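Local coordinates for protein geranyltranstransferase (Campylobacter jejuni, PDB 3NPK) that probably condenses geranyl diphosphate with isopentenyl diphosphate to make farnesyl diphosphate, releasing pyrophosphate, in isoprenoid biosynthesis, at residues F27-L31 and L108-L113; H73-L77 and F90-I94; L126-I130 and E188-L192. All coordinates share one frame; numbering follows the deposited sequence.

Contact 1 of 3, residues F27-L31 and L108-L113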
loop_
_atom_site.group_PDB
_atom_site.type_symbol
_atom_site.label_atom_id
_atom_site.label_comp_id
_atom_site.label_asym_id
_atom_site.label_seq_id
_atom_site.Cartn_x
_atom_site.Cartn_y
_atom_site.Cartn_z
ATOM N N PHE A 27 14.820 -4.049 -11.742
ATOM C CA PHE A 27 13.652 -3.854 -10.893
ATOM C C PHE A 27 12.489 -4.755 -11.314
ATOM O O PHE A 27 11.815 -5.327 -10.460
ATOM C CB PHE A 27 13.221 -2.387 -10.803
ATOM C CG PHE A 27 12.414 -2.093 -9.569
ATOM C CD1 PHE A 27 13.042 -1.981 -8.330
ATOM C CD2 PHE A 27 11.033 -1.959 -9.630
ATOM C CE1 PHE A 27 12.310 -1.735 -7.169
ATOM C CE2 PHE A 27 10.290 -1.717 -8.466
ATOM C CZ PHE A 27 10.929 -1.601 -7.240
ATOM N N ASN A 28 12.240 -4.891 -12.617
ATOM C CA ASN A 28 11.162 -5.781 -13.049
ATOM C C ASN A 28 11.375 -7.231 -12.647
ATOM O O ASN A 28 10.444 -7.904 -12.210
ATOM C CB ASN A 28 10.915 -5.685 -14.556
ATOM C CG ASN A 28 10.301 -4.365 -14.962
ATOM O OD1 ASN A 28 9.611 -3.717 -14.175
ATOM N ND2 ASN A 28 10.559 -3.948 -16.199
ATOM N N GLU A 29 12.594 -7.718 -12.826
ATOM C CA GLU A 29 12.915 -9.075 -12.419
ATOM C C GLU A 29 12.729 -9.247 -10.909
ATOM O O GLU A 29 12.204 -10.269 -10.448
ATOM C CB GLU A 29 14.348 -9.425 -12.843
ATOM C CG GLU A 29 14.473 -9.704 -14.334
ATOM C CD GLU A 29 14.659 -8.456 -15.193
ATOM O OE1 GLU A 29 14.663 -7.331 -14.658
ATOM O OE2 GLU A 29 14.811 -8.608 -16.434
ATOM N N ALA A 30 13.135 -8.239 -10.140
ATOM C CA ALA A 30 12.991 -8.300 -8.688
ATOM C C ALA A 30 11.513 -8.289 -8.267
ATOM O O ALA A 30 11.128 -8.978 -7.325
ATOM C CB ALA A 30 13.726 -7.142 -8.056
ATOM N N LEU A 31 10.697 -7.508 -8.969
ATOM C CA LEU A 31 9.245 -7.494 -8.735
ATOM C C LEU A 31 8.636 -8.873 -8.950
ATOM O O LEU A 31 7.758 -9.308 -8.195
ATOM C CB LEU A 31 8.554 -6.491 -9.681
ATOM C CG LEU A 31 8.566 -4.993 -9.335
ATOM C CD1 LEU A 31 8.191 -4.131 -10.540
ATOM C CD2 LEU A 31 7.625 -4.698 -8.151
ATOM N N LEU A 108 11.819 -1.579 -1.470
ATOM C CA LEU A 108 11.032 -0.922 -2.525
ATOM C C LEU A 108 10.131 -1.871 -3.323
ATOM O O LEU A 108 9.041 -1.474 -3.735
ATOM C CB LEU A 108 11.947 -0.156 -3.480
ATOM C CG LEU A 108 12.714 1.006 -2.834
ATOM C CD1 LEU A 108 13.668 1.652 -3.858
ATOM C CD2 LEU A 108 11.733 2.030 -2.224
ATOM N N VAL A 109 10.582 -3.103 -3.563
ATOM C CA VAL A 109 9.708 -4.072 -4.211
ATOM C C VAL A 109 8.481 -4.329 -3.323
ATOM O O VAL A 109 7.352 -4.361 -3.819
ATOM C CB VAL A 109 10.423 -5.406 -4.547
ATOM C CG1 VAL A 109 9.383 -6.503 -4.846
ATOM C CG2 VAL A 109 11.378 -5.238 -5.742
ATOM N N GLY A 110 8.685 -4.508 -2.019
ATOM C CA GLY A 110 7.545 -4.679 -1.133
ATOM C C GLY A 110 6.615 -3.467 -1.187
ATOM O O GLY A 110 5.392 -3.614 -1.260
ATOM N N ASP A 111 7.193 -2.267 -1.153
ATOM C CA ASP A 111 6.397 -1.033 -1.221
ATOM C C ASP A 111 5.584 -1.018 -2.514
ATOM O O ASP A 111 4.382 -0.704 -2.504
ATOM C CB ASP A 111 7.283 0.214 -1.162
ATOM C CG ASP A 111 7.893 0.438 0.216
ATOM O OD1 ASP A 111 7.482 -0.232 1.183
ATOM O OD2 ASP A 111 8.794 1.279 0.330
ATOM N N ALA A 112 6.242 -1.350 -3.628
ATOM C CA ALA A 112 5.565 -1.413 -4.924
ATOM C C ALA A 112 4.389 -2.377 -4.918
ATOM O O ALA A 112 3.327 -2.062 -5.447
ATOM C CB ALA A 112 6.553 -1.772 -6.031
ATOM N N LEU A 113 4.577 -3.567 -4.348
ATOM C CA LEU A 113 3.526 -4.584 -4.387
ATOM C C LEU A 113 2.338 -4.197 -3.496
ATOM O O LEU A 113 1.195 -4.508 -3.824
ATOM C CB LEU A 113 4.075 -5.971 -4.015
ATOM C CG LEU A 113 4.999 -6.602 -5.072
ATOM C CD1 LEU A 113 5.540 -7.957 -4.565
ATOM C CD2 LEU A 113 4.308 -6.751 -6.439
#
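The Phe27 ring and Val109 point past one another in opposing senses, Phe27 CE1 and CZ lying against Val109 CG2. With its CG anti to the backbone N (chi1 -157°), the phenyl group is carried along the gap, and its far end arrives at the first turn of 108-113. There the rim of the ring meets Leu108: Phe27 CZ points in the ring plane at Leu108 O from 4.0 Å, and Phe27 CE1 lies 4.0 Å from Leu108 CB, the two side chains being set nearly at right angles. That carbonyl also accepts the backbone N-H of Ala112.

Val109 splits its two methyls between separate neighbours. CG2 is tucked among Phe27 CE1, at 3.9 Å, and Ala30 CB, at 3.8 Å, approaching the ring obliquely. CG1, by contrast, faces the backbone of Ala30 and Leu31. One turn along from Phe27, a single branch of Leu31 does most of the work: its CD2 rests 3.8 Å from Ala112 CB and 4.3 Å from Leu113 CD2, with Val109 CG1 alongside.

Helix 27-37 thus crosses helix 103-122 steeply, the local axes making an angle of 69° at a separation of 10.2 Å. From beyond, Ala152 of the second subunit packs on Phe27 and Leu108, while Val148 of that subunit packs on Ala112, so the dimer interface continues this core. Since every touching residue is buried and all the side chains involved are hydrocarbon, cohesion here probably comes from shape and exclusion of water, with polar groups contributing little direction.

Contact 2 of 3, residues H73-L77 and F90-I94. With PPV (pyrophosphate), chain C.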
loop_
_atom_site.group_PDB
_atom_site.type_symbol
_atom_site.label_atom_id
_atom_site.label_comp_id
_atom_site.label_asym_id
_atom_site.label_seq_id
_atom_site.Cartn_x
_atom_site.Cartn_y
_atom_site.Cartn_z
ATOM N N HIS A 73 0.106 -10.303 0.122
ATOM C CA HIS A 73 0.749 -11.364 0.877
ATOM C C HIS A 73 2.248 -11.434 0.555
ATOM O O HIS A 73 3.090 -11.537 1.457
ATOM C CB HIS A 73 0.035 -12.684 0.615
ATOM C CG HIS A 73 0.618 -13.826 1.371
ATOM N ND1 HIS A 73 1.119 -14.954 0.761
ATOM C CD2 HIS A 73 0.811 -13.992 2.698
ATOM C CE1 HIS A 73 1.569 -15.784 1.687
ATOM N NE2 HIS A 73 1.409 -15.215 2.869
ATOM N N THR A 74 2.581 -11.389 -0.730
ATOM C CA THR A 74 3.989 -11.441 -1.122
ATOM C C THR A 74 4.779 -10.241 -0.598
ATOM O O THR A 74 5.914 -10.413 -0.114
ATOM C CB THR A 74 4.125 -11.594 -2.649
ATOM O OG1 THR A 74 3.643 -12.885 -3.023
ATOM C CG2 THR A 74 5.583 -11.459 -3.108
ATOM N N TYR A 75 4.206 -9.036 -0.678
ATOM C CA TYR A 75 4.924 -7.866 -0.140
ATOM C C TYR A 75 5.230 -8.093 1.347
ATOM O O TYR A 75 6.337 -7.809 1.825
ATOM C CB TYR A 75 4.182 -6.535 -0.399
ATOM C CG TYR A 75 3.723 -5.793 0.854
ATOM C CD1 TYR A 75 4.638 -5.163 1.697
ATOM C CD2 TYR A 75 2.368 -5.705 1.174
ATOM C CE1 TYR A 75 4.227 -4.503 2.836
ATOM C CE2 TYR A 75 1.945 -5.025 2.308
ATOM C CZ TYR A 75 2.876 -4.440 3.138
ATOM O OH TYR A 75 2.492 -3.778 4.283
ATOM N N SER A 76 4.276 -8.665 2.072
ATOM C CA SER A 76 4.456 -8.830 3.508
ATOM C C SER A 76 5.584 -9.806 3.802
ATOM O O SER A 76 6.339 -9.615 4.760
ATOM C CB SER A 76 3.141 -9.258 4.187
ATOM O OG SER A 76 2.858 -10.637 4.021
ATOM N N LEU A 77 5.711 -10.845 2.978
ATOM C CA LEU A 77 6.783 -11.812 3.166
ATOM C C LEU A 77 8.144 -11.171 2.922
ATOM O O LEU A 77 9.091 -11.427 3.662
ATOM C CB LEU A 77 6.617 -13.008 2.236
ATOM C CG LEU A 77 5.314 -13.798 2.389
ATOM C CD1 LEU A 77 5.324 -15.010 1.486
ATOM C CD2 LEU A 77 5.046 -14.208 3.844
ATOM N N PHE A 90 16.407 -17.274 2.803
ATOM C CA PHE A 90 15.653 -17.959 1.754
ATOM C C PHE A 90 14.151 -17.862 1.984
ATOM O O PHE A 90 13.692 -17.779 3.126
ATOM C CB PHE A 90 16.025 -19.440 1.707
ATOM C CG PHE A 90 17.467 -19.686 1.401
ATOM C CD1 PHE A 90 17.902 -19.781 0.094
ATOM C CD2 PHE A 90 18.395 -19.810 2.425
ATOM C CE1 PHE A 90 19.234 -19.997 -0.191
ATOM C CE2 PHE A 90 19.725 -20.026 2.148
ATOM C CZ PHE A 90 20.146 -20.124 0.836
ATOM N N ARG A 91 13.396 -17.880 0.889
ATOM C CA ARG A 91 11.933 -17.876 0.926
ATOM C C ARG A 91 11.439 -18.520 -0.372
ATOM O O ARG A 91 11.962 -18.236 -1.443
ATOM C CB ARG A 91 11.409 -16.441 1.051
ATOM C CG ARG A 91 9.909 -16.253 0.758
ATOM C CD ARG A 91 9.032 -16.765 1.869
ATOM N NE ARG A 91 9.127 -15.921 3.052
ATOM C CZ ARG A 91 8.344 -16.043 4.116
ATOM N NH1 ARG A 91 8.519 -15.232 5.146
ATOM N NH2 ARG A 91 7.385 -16.972 4.148
ATOM N N ARG A 92 10.450 -19.399 -0.272
ATOM C CA ARG A 92 9.881 -20.060 -1.453
ATOM C C ARG A 92 10.950 -20.743 -2.321
ATOM O O ARG A 92 10.838 -20.819 -3.552
ATOM C CB ARG A 92 9.039 -19.071 -2.267
ATOM C CG ARG A 92 7.744 -18.689 -1.567
ATOM C CD ARG A 92 7.050 -17.510 -2.237
ATOM N NE ARG A 92 5.716 -17.299 -1.683
ATOM C CZ ARG A 92 4.915 -16.294 -2.038
ATOM N NH1 ARG A 92 5.307 -15.418 -2.960
ATOM N NH2 ARG A 92 3.727 -16.157 -1.473
ATOM N N GLY A 93 11.990 -21.244 -1.668
ATOM C CA GLY A 93 12.973 -22.062 -2.355
ATOM C C GLY A 93 14.114 -21.313 -3.021
ATOM O O GLY A 93 15.003 -21.927 -3.603
ATOM N N ILE A 94 14.097 -19.990 -2.938
ATOM C CA ILE A 94 15.150 -19.171 -3.525
ATOM C C ILE A 94 15.693 -18.198 -2.484
ATOM O O ILE A 94 15.079 -18.009 -1.434
ATOM C CB ILE A 94 14.622 -18.374 -4.738
ATOM C CG1 ILE A 94 13.409 -17.513 -4.360
ATOM C CG2 ILE A 94 14.253 -19.322 -5.873
ATOM C CD1 ILE A 94 13.110 -16.427 -5.382
HETATM O O11 PPV C . 2.943 -18.131 4.765
HETATM P P1 PPV C . 2.327 -19.173 3.645
HETATM O O21 PPV C . 2.288 -20.715 4.216
HETATM O O31 PPV C . 0.961 -18.787 3.286
HETATM O OPP PPV C . 3.400 -19.145 2.404
HETATM P P2 PPV C . 3.121 -19.192 0.790
HETATM O O12 PPV C . 4.655 -19.224 0.186
HETATM O O22 PPV C . 2.444 -17.804 0.283
HETATM O O32 PPV C . 2.371 -20.394 0.387
HETATM O O HOH W 1 1.911 -14.856 -3.456
#
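Arg92 sets off with CG beside its backbone N (chi1 -71°) and then runs straight from CG to NE, which delivers its guanidinium to Thr74 and the pyrophosphate; Arg91 starts with CG anti to its N but folds back twice, at chi2 and chi3, and lays its own guanidinium on Leu77. Each flat group takes one methyl of that leucine on a face: Leu77 CD1 lies 3.6 Å from Arg92 NH2, and Leu77 CD2 lies 3.6 Å from Arg91 NH2.

The rim of the Arg92 group is used for bonding. NH1 donates to Thr74 OG1 at 3.0 Å, close to the guanidinium plane, and also to Met34 O. NE gives an almost straight bond (175°) to pyrophosphate O12, 2.9 Å away. NH2 probably serves the same phosphate through O22, although that atom is less surely placed. NH2 also donates to a water that bonds to Thr74 OG1. Held at every nitrogen, the group has little freedom to rotate. Arg91 turns its charge elsewhere, in a salt bridge from NH1 to Asp81.

A type I' turn from Arg91 to Ile94 sends both arginines toward helix 59-80, with Leu77 between their guanidinium groups. His73 lines the same pocket, and Lys40 and Arg43 bind the pyrophosphate too. An arginine pair following an aspartate-rich segment at the end of a long helix is a hallmark of the trans-prenyltransferase diphosphate site.

Contact 3 of 3, residues L126-I130 and E188-L192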
loop_
_atom_site.group_PDB
_atom_site.type_symbol
_atom_site.label_atom_id
_atom_site.label_comp_id
_atom_site.label_asym_id
_atom_site.label_seq_id
_atom_site.Cartn_x
_atom_site.Cartn_y
_atom_site.Cartn_z
ATOM N N LEU A 126 -15.280 -5.132 -12.517
ATOM C CA LEU A 126 -16.397 -5.273 -11.588
ATOM C C LEU A 126 -16.965 -3.880 -11.362
ATOM O O LEU A 126 -16.269 -2.883 -11.557
ATOM C CB LEU A 126 -15.900 -5.830 -10.244
ATOM C CG LEU A 126 -15.305 -7.233 -10.278
ATOM C CD1 LEU A 126 -14.527 -7.509 -8.959
ATOM C CD2 LEU A 126 -16.416 -8.277 -10.480
ATOM N N LYS A 127 -18.224 -3.799 -10.938
ATOM C CA LYS A 127 -18.830 -2.508 -10.653
ATOM C C LYS A 127 -18.020 -1.721 -9.643
ATOM O O LYS A 127 -17.449 -2.304 -8.707
ATOM C CB LYS A 127 -20.249 -2.691 -10.111
ATOM C CG LYS A 127 -21.225 -3.255 -11.119
ATOM C CD LYS A 127 -22.611 -3.273 -10.535
ATOM C CE LYS A 127 -22.734 -4.344 -9.475
ATOM N NZ LYS A 127 -24.173 -4.643 -9.203
ATOM N N ASP A 128 -17.986 -0.401 -9.824
ATOM C CA ASP A 128 -17.253 0.484 -8.907
ATOM C C ASP A 128 -17.707 0.309 -7.456
ATOM O O ASP A 128 -16.880 0.348 -6.550
ATOM C CB ASP A 128 -17.368 1.959 -9.309
ATOM C CG ASP A 128 -16.537 2.297 -10.543
ATOM O OD1 ASP A 128 -15.647 1.484 -10.888
ATOM O OD2 ASP A 128 -16.756 3.373 -11.159
ATOM N N GLU A 129 -19.006 0.109 -7.233
ATOM C CA GLU A 129 -19.505 -0.086 -5.877
ATOM C C GLU A 129 -18.867 -1.317 -5.223
ATOM O O GLU A 129 -18.512 -1.300 -4.036
ATOM C CB GLU A 129 -21.043 -0.214 -5.888
ATOM C CG GLU A 129 -21.673 -0.414 -4.512
ATOM C CD GLU A 129 -23.200 -0.583 -4.537
ATOM O OE1 GLU A 129 -23.829 -0.400 -3.469
ATOM O OE2 GLU A 129 -23.774 -0.904 -5.605
ATOM N N ILE A 130 -18.735 -2.391 -5.992
ATOM C CA ILE A 130 -18.100 -3.611 -5.501
ATOM C C ILE A 130 -16.614 -3.370 -5.250
ATOM O O ILE A 130 -16.072 -3.774 -4.223
ATOM C CB ILE A 130 -18.262 -4.763 -6.511
ATOM C CG1 ILE A 130 -19.734 -5.186 -6.633
ATOM C CG2 ILE A 130 -17.371 -5.958 -6.138
ATOM C CD1 ILE A 130 -19.949 -6.216 -7.711
ATOM N N GLU A 188 -18.095 -10.428 -1.316
ATOM C CA GLU A 188 -18.380 -9.090 -1.821
ATOM C C GLU A 188 -18.445 -9.053 -3.347
ATOM O O GLU A 188 -19.308 -8.375 -3.922
ATOM C CB GLU A 188 -17.384 -8.073 -1.265
ATOM C CG GLU A 188 -17.629 -7.847 0.251
ATOM C CD GLU A 188 -16.600 -6.976 0.948
ATOM O OE1 GLU A 188 -15.396 -7.015 0.590
ATOM O OE2 GLU A 188 -17.018 -6.243 1.877
ATOM N N ILE A 189 -17.548 -9.781 -4.011
ATOM C CA ILE A 189 -17.631 -9.902 -5.474
ATOM C C ILE A 189 -19.020 -10.394 -5.904
ATOM O O ILE A 189 -19.606 -9.904 -6.894
ATOM C CB ILE A 189 -16.547 -10.855 -6.004
ATOM C CG1 ILE A 189 -15.177 -10.200 -5.865
ATOM C CG2 ILE A 189 -16.805 -11.242 -7.465
ATOM C CD1 ILE A 189 -14.019 -11.197 -5.938
ATOM N N CYS A 190 -19.543 -11.362 -5.157
ATOM C CA CYS A 190 -20.831 -11.984 -5.457
ATOM C C CYS A 190 -22.031 -11.205 -4.931
ATOM O O CYS A 190 -23.184 -11.616 -5.148
ATOM C CB CYS A 190 -20.858 -13.390 -4.869
ATOM S SG CYS A 190 -19.632 -14.484 -5.589
ATOM N N GLU A 191 -21.760 -10.108 -4.225
ATOM C CA GLU A 191 -22.806 -9.298 -3.604
ATOM C C GLU A 191 -23.671 -10.159 -2.676
ATOM O O GLU A 191 -24.899 -10.004 -2.603
ATOM C CB GLU A 191 -23.627 -8.540 -4.665
ATOM C CG GLU A 191 -22.823 -7.423 -5.319
ATOM C CD GLU A 191 -23.556 -6.784 -6.485
ATOM O OE1 GLU A 191 -23.498 -7.349 -7.588
ATOM O OE2 GLU A 191 -24.182 -5.716 -6.301
ATOM N N LEU A 192 -23.015 -11.063 -1.946
ATOM C CA LEU A 192 -23.698 -11.881 -0.948
ATOM C C LEU A 192 -24.161 -11.011 0.216
ATOM O O LEU A 192 -23.508 -10.024 0.572
ATOM C CB LEU A 192 -22.769 -12.989 -0.440
ATOM C CG LEU A 192 -23.381 -14.024 0.507
ATOM C CD1 LEU A 192 -24.440 -14.886 -0.191
ATOM C CD2 LEU A 192 -22.284 -14.894 1.094
HETATM O O HOH W 2 -22.981 -3.448 -6.007
#
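Lys127 reaches across to the carboxylate of Glu191 and forms a salt bridge with it. NZ donates to OE2 at 3.1 Å, arriving on the syn side but 23° out of the carboxylate plane, and adds a weak bond to OE1. A water supplies a second donor to Glu191 OE2, at 2.6 Å, and a weaker one to Glu129 OE2. The two acidic oxygens thus share a water while standing 4.9 Å apart, and the lysine would offset part of their mutual repulsion.

The contact joins two helix ends of the mainly helical prenyl synthase fold: Lys127 is the N-cap of helix 128-142, and Glu191 closes helix 164-189 in a Schellman motif. Glu191 has positive phi, and its backbone N bonds back to Glu188 O at 3.0 Å.

Ile130 fills the space beneath the ion pair. Its CD1 lies 3.9 Å from Glu191 CG, under the aliphatic part of that chain, while its CG2 faces Glu188 O. Beside it, Leu126 CD1 meets Ile189 CG1 at 4.2 Å, and Val65 of helix 59-80 packs against both of these residues. Glu188 OE1 is hydrogen-bonded to Thr137 OG1.

From the N terminus, helix 27-37 supplies the first half of contact 1, whose partner on helix 103-122 comes after 76 intervening residues. Contact 2 both opens and closes within that long loop, with 12 residues between its segments where helix 59-80 gives way to the turn at 90-94. The two touch directly: Leu113 packs on Thr74 and Tyr75, joining the dimer-side helices to the pyrophosphate pocket. Contact 3 follows in series, its 57-residue loop starting at the N-terminal end of helix 128-142, the next long helix after 103-122, and ending with helix 164-189. It lies across the chain's centre from contact 2, their centres about 30 Å apart. All three reach the second subunit, contact 2 through Tyr75.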